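Local coordinates for transketolase (Campylobacter jejuni, PDB 3L84), which is a transketolase, a two-subunit member of the thiamine diphosphate-binding enzyme superfamily, at residues F415-A429 with H453-N467. Residues are numbered along the deposited sequence; the frame is centred on the assembly and turned at random.
Sequences FIFSEYLKPAARIAA and HQPIEQLSTFRAMPN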
# COMPACT_ATOMS: atom_id res chain seq x y z
N PHE A 415 1.75 12.12 -4.69
CA PHE A 415 1.47 11.01 -5.60
C PHE A 415 2.32 9.79 -5.26
O PHE A 415 1.85 8.66 -5.40
CB PHE A 415 1.69 11.48 -7.05
CG PHE A 415 1.15 10.56 -8.13
CD1 PHE A 415 0.01 9.78 -7.95
CD2 PHE A 415 1.76 10.56 -9.38
CE1 PHE A 415 -0.50 9.02 -9.00
CE2 PHE A 415 1.24 9.82 -10.42
CZ PHE A 415 0.15 9.05 -10.22
N ILE A 416 3.56 9.95 -4.81
CA ILE A 416 4.34 8.77 -4.49
C ILE A 416 3.69 7.97 -3.35
O ILE A 416 3.76 6.72 -3.33
CB ILE A 416 5.79 9.15 -4.13
CG1 ILE A 416 6.66 7.91 -3.94
CG2 ILE A 416 5.87 10.04 -2.91
CD1 ILE A 416 6.66 6.96 -5.16
N PHE A 417 3.01 8.61 -2.42
CA PHE A 417 2.37 7.96 -1.29
C PHE A 417 0.96 7.51 -1.58
O PHE A 417 0.30 6.91 -0.70
CB PHE A 417 2.49 8.81 -0.00
CG PHE A 417 3.87 9.16 0.32
CD1 PHE A 417 4.91 8.24 0.09
CD2 PHE A 417 4.18 10.43 0.76
CE1 PHE A 417 6.25 8.56 0.35
CE2 PHE A 417 5.55 10.75 1.01
CZ PHE A 417 6.53 9.83 0.77
N SER A 418 0.50 7.68 -2.82
CA SER A 418 -0.69 6.96 -3.28
C SER A 418 -0.52 5.46 -3.04
O SER A 418 -1.49 4.74 -2.82
CB SER A 418 -0.99 7.21 -4.76
OG SER A 418 0.01 6.69 -5.60
N GLU A 419 0.72 4.99 -3.09
CA GLU A 419 0.96 3.55 -2.92
C GLU A 419 0.60 3.08 -1.53
O GLU A 419 0.27 1.90 -1.35
CB GLU A 419 2.39 3.18 -3.27
CG GLU A 419 2.72 3.53 -4.70
CD GLU A 419 3.93 2.84 -5.29
OE1 GLU A 419 4.88 2.54 -4.54
OE2 GLU A 419 3.92 2.60 -6.50
N TYR A 420 0.68 3.95 -0.53
CA TYR A 420 0.27 3.57 0.83
C TYR A 420 -1.22 3.39 0.93
O TYR A 420 -1.65 2.63 1.83
CB TYR A 420 0.72 4.62 1.86
CG TYR A 420 2.16 4.56 2.33
CD1 TYR A 420 3.22 4.82 1.49
CD2 TYR A 420 2.45 4.34 3.68
CE1 TYR A 420 4.53 4.81 1.95
CE2 TYR A 420 3.76 4.33 4.16
CZ TYR A 420 4.80 4.58 3.30
OH TYR A 420 6.12 4.57 3.78
N LEU A 421 -2.01 4.03 0.08
CA LEU A 421 -3.49 3.98 0.16
C LEU A 421 -4.16 3.20 -0.97
O LEU A 421 -5.40 3.08 -1.00
CB LEU A 421 -4.11 5.38 0.33
CG LEU A 421 -3.80 6.42 -0.75
CD1 LEU A 421 -4.43 6.11 -2.12
CD2 LEU A 421 -4.27 7.81 -0.26
N LYS A 422 -3.37 2.66 -1.91
CA LYS A 422 -3.91 1.99 -3.10
C LYS A 422 -4.95 0.91 -2.77
O LYS A 422 -5.95 0.83 -3.47
CB LYS A 422 -2.76 1.46 -3.95
CG LYS A 422 -3.13 0.59 -5.16
CD LYS A 422 -3.92 1.29 -6.22
CE LYS A 422 -4.28 0.34 -7.37
NZ LYS A 422 -5.33 -0.63 -6.92
N PRO A 423 -4.77 0.08 -1.73
CA PRO A 423 -5.79 -0.97 -1.52
C PRO A 423 -7.16 -0.40 -1.22
O PRO A 423 -8.18 -0.95 -1.62
CB PRO A 423 -5.25 -1.77 -0.32
CG PRO A 423 -3.80 -1.53 -0.36
CD PRO A 423 -3.61 -0.10 -0.83
N ALA A 424 -7.23 0.73 -0.51
CA ALA A 424 -8.48 1.41 -0.22
C ALA A 424 -9.00 2.16 -1.43
O ALA A 424 -10.20 2.20 -1.65
CB ALA A 424 -8.30 2.37 0.99
N ALA A 425 -8.12 2.75 -2.24
CA ALA A 425 -8.57 3.32 -3.50
C ALA A 425 -9.26 2.27 -4.36
O ALA A 425 -10.25 2.55 -5.04
CB ALA A 425 -7.40 3.99 -4.26
N ARG A 426 -8.74 1.05 -4.34
CA ARG A 426 -9.33 -0.01 -5.11
C ARG A 426 -10.74 -0.31 -4.64
O ARG A 426 -11.60 -0.61 -5.48
CB ARG A 426 -8.46 -1.25 -5.01
CG ARG A 426 -8.72 -2.23 -6.11
CD ARG A 426 -7.83 -3.51 -6.00
NE ARG A 426 -7.81 -4.24 -7.26
CZ ARG A 426 -8.48 -5.35 -7.52
NH1 ARG A 426 -9.24 -5.91 -6.61
NH2 ARG A 426 -8.36 -5.90 -8.72
N ILE A 427 -11.01 -0.27 -3.34
CA ILE A 427 -12.37 -0.45 -2.85
C ILE A 427 -13.28 0.68 -3.34
O ILE A 427 -14.45 0.44 -3.71
CB ILE A 427 -12.40 -0.56 -1.32
CG1 ILE A 427 -11.66 -1.80 -0.84
CG2 ILE A 427 -13.85 -0.56 -0.80
CD1 ILE A 427 -12.49 -3.11 -1.01
N ALA A 428 -12.80 1.91 -3.37
CA ALA A 428 -13.58 3.01 -3.95
C ALA A 428 -13.99 2.69 -5.38
O ALA A 428 -15.13 2.92 -5.81
CB ALA A 428 -12.80 4.31 -3.87
N ALA A 429 -13.03 2.20 -6.17
CA ALA A 429 -13.27 1.83 -7.55
C ALA A 429 -14.25 0.68 -7.67
O ALA A 429 -15.18 0.73 -8.49
CB ALA A 429 -11.94 1.52 -8.22
N HIS A 453 10.91 10.04 -3.51
CA HIS A 453 9.81 11.00 -3.51
C HIS A 453 9.41 11.39 -4.93
O HIS A 453 8.65 12.36 -5.07
CB HIS A 453 10.15 12.24 -2.65
CG HIS A 453 10.19 11.92 -1.19
ND1 HIS A 453 9.26 12.37 -0.26
CD2 HIS A 453 11.02 11.10 -0.52
CE1 HIS A 453 9.58 11.88 0.93
NE2 HIS A 453 10.64 11.11 0.80
N GLN A 454 9.92 10.71 -5.97
CA GLN A 454 9.64 11.04 -7.36
C GLN A 454 8.85 9.94 -7.97
O GLN A 454 9.40 8.84 -8.19
CB GLN A 454 10.93 11.28 -8.12
CG GLN A 454 11.61 12.60 -7.69
CD GLN A 454 13.04 12.72 -8.14
OE1 GLN A 454 13.61 11.77 -8.65
NE2 GLN A 454 13.65 13.89 -7.96
N PRO A 455 7.57 10.15 -8.28
CA PRO A 455 6.79 9.13 -8.94
C PRO A 455 7.35 8.73 -10.30
O PRO A 455 7.99 9.53 -10.99
CB PRO A 455 5.42 9.81 -9.13
CG PRO A 455 5.37 10.83 -8.07
CD PRO A 455 6.77 11.34 -7.96
N ILE A 456 7.19 7.45 -10.62
CA ILE A 456 7.59 6.90 -11.93
C ILE A 456 6.50 5.99 -12.46
O ILE A 456 6.04 6.16 -13.60
CB ILE A 456 8.95 6.11 -11.83
CG1 ILE A 456 10.10 6.99 -11.35
CG2 ILE A 456 9.27 5.43 -13.17
CD1 ILE A 456 10.59 8.06 -12.33
N GLU A 457 6.06 5.04 -11.65
CA GLU A 457 5.14 3.96 -12.05
C GLU A 457 3.68 4.17 -11.62
O GLU A 457 2.81 3.38 -11.98
CB GLU A 457 5.63 2.61 -11.53
CG GLU A 457 5.58 2.39 -10.03
CD GLU A 457 6.78 2.92 -9.22
OE1 GLU A 457 7.37 3.99 -9.55
OE2 GLU A 457 7.10 2.31 -8.17
N GLN A 458 3.42 5.23 -10.85
CA GLN A 458 2.09 5.38 -10.26
C GLN A 458 1.02 5.73 -11.27
O GLN A 458 -0.14 5.33 -11.08
CB GLN A 458 2.15 6.38 -9.11
CG GLN A 458 2.94 5.88 -7.90
CD GLN A 458 4.44 5.83 -8.13
OE1 GLN A 458 4.99 6.67 -8.84
NE2 GLN A 458 5.12 4.89 -7.49
N LEU A 459 1.34 6.51 -12.29
CA LEU A 459 0.36 6.80 -13.33
C LEU A 459 -0.10 5.51 -13.98
O LEU A 459 -1.30 5.31 -14.24
CB LEU A 459 1.00 7.76 -14.33
CG LEU A 459 0.18 8.59 -15.26
CD1 LEU A 459 -0.89 9.41 -14.49
CD2 LEU A 459 1.11 9.55 -16.00
N SER A 460 0.80 4.58 -14.24
CA SER A 460 0.43 3.28 -14.83
C SER A 460 -0.53 2.52 -13.92
O SER A 460 -1.49 1.92 -14.38
CB SER A 460 1.63 2.40 -15.11
OG SER A 460 2.46 2.91 -16.13
N THR A 461 -0.26 2.50 -12.62
CA THR A 461 -1.12 1.84 -11.66
C THR A 461 -2.54 2.39 -11.69
O THR A 461 -3.49 1.61 -11.80
CB THR A 461 -0.59 1.98 -10.25
OG1 THR A 461 0.69 1.33 -10.17
CG2 THR A 461 -1.53 1.40 -9.19
N PHE A 462 -2.68 3.70 -11.60
CA PHE A 462 -4.01 4.29 -11.56
C PHE A 462 -4.74 4.15 -12.89
O PHE A 462 -5.95 3.92 -12.89
CB PHE A 462 -3.97 5.72 -11.00
CG PHE A 462 -4.02 5.73 -9.54
CD1 PHE A 462 -2.93 5.44 -8.79
CD2 PHE A 462 -5.24 6.01 -8.91
CE1 PHE A 462 -3.06 5.35 -7.35
CE2 PHE A 462 -5.35 5.97 -7.55
CZ PHE A 462 -4.29 5.60 -6.79
N ARG A 463 -4.05 4.24 -14.01
CA ARG A 463 -4.68 4.02 -15.29
C ARG A 463 -5.10 2.58 -15.45
O ARG A 463 -6.20 2.33 -15.99
CB ARG A 463 -3.77 4.43 -16.43
CG ARG A 463 -3.59 5.94 -16.49
CD ARG A 463 -2.56 6.29 -17.52
NE ARG A 463 -2.47 7.74 -17.71
CZ ARG A 463 -1.47 8.33 -18.32
NH1 ARG A 463 -0.41 7.63 -18.69
NH2 ARG A 463 -1.49 9.66 -18.47
N ALA A 464 -4.34 1.61 -14.94
CA ALA A 464 -4.69 0.21 -15.08
C ALA A 464 -5.85 -0.20 -14.17
O ALA A 464 -6.56 -1.15 -14.47
CB ALA A 464 -3.50 -0.67 -14.79
N MSE A 465 -6.02 0.44 -13.02
CA MSE A 465 -7.11 0.14 -12.11
C MSE A 465 -8.46 0.47 -12.76
O MSE A 465 -8.72 1.62 -13.14
CB MSE A 465 -6.94 0.94 -10.82
CG MSE A 465 -8.07 0.68 -9.81
SE MSE A 465 -7.79 1.46 -8.05
CE MSE A 465 -6.80 3.10 -8.51
N PRO A 466 -9.35 -0.52 -12.84
CA PRO A 466 -10.68 -0.22 -13.37
C PRO A 466 -11.46 0.80 -12.56
O PRO A 466 -11.21 0.98 -11.36
CB PRO A 466 -11.37 -1.59 -13.35
CG PRO A 466 -10.25 -2.57 -13.44
CD PRO A 466 -9.17 -1.96 -12.62
N ASN A 467 -12.48 1.39 -13.19
CA ASN A 467 -13.43 2.26 -12.52
C ASN A 467 -12.78 3.46 -11.81
O ASN A 467 -13.19 3.84 -10.73
CB ASN A 467 -14.31 1.52 -11.49
CG ASN A 467 -15.24 0.52 -12.09
OD1 ASN A 467 -15.49 0.53 -13.31
ND2 ASN A 467 -15.84 -0.29 -11.24
O HOH W 1 1.57 1.99 -7.65
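OE2 of Glu419 is gripped by the amide of Gln458 and by a water. Gln458 NE2 stands 2.8 Å from Glu419 OE2 and gives its hydrogen from above the carboxylate plane, 79° out of it, while the water donates to the same oxygen and also bonds Thr461 OG1, whose hydroxyl also meets Thr461 of the second subunit. A glutamine suits the place because its other end works too: OE1 accepts from Ile456 N at 2.9 Å, which should fix the amide's rotation. Glu457 OE2 lies only 3.6 Å from Glu419 OE2, a closeness probably tolerated because Lys422 of the second subunit forms salt bridges to both carboxylates and Arg426 of that subunit to Glu457.

Before bending at chi2 (72°) toward the carboxylate, the Gln458 side chain lays its CB over one face of Phe415, 3.7 Å from the ring centroid, a CH-pi contact. Phe415 CD2 meets Pro455 CB of the loop, and its CE1 touches Phe462 CD1; a broad apolar ring suits a place that must touch all three. At the loop's start, Phe417 turns its edge to the His453 ring in an offset edge-to-face pair.

Farther along, small Ala425 lets Phe462 approach, CB to CZ 4.3 Å. Extended through chi1 and chi2, the selenomethionine Met465 carries SE to within 3.6 Å of Arg426 CA, beside the Lys422 chain. Asn467 ND2 closes the contact, bonding Ala429 O at 3.0 Å.

The helical segments 418-429 and 458-464 run nearly parallel, 6° apart with axes 11.5 Å distant, in the pyrimidine-binding domain. Phe439 of strand 436-440 meets the Phe415 and Phe462 rings, helix 391-404 packs on Pro423 and Ala424, and the second subunit packs against Ile416 and Gln458.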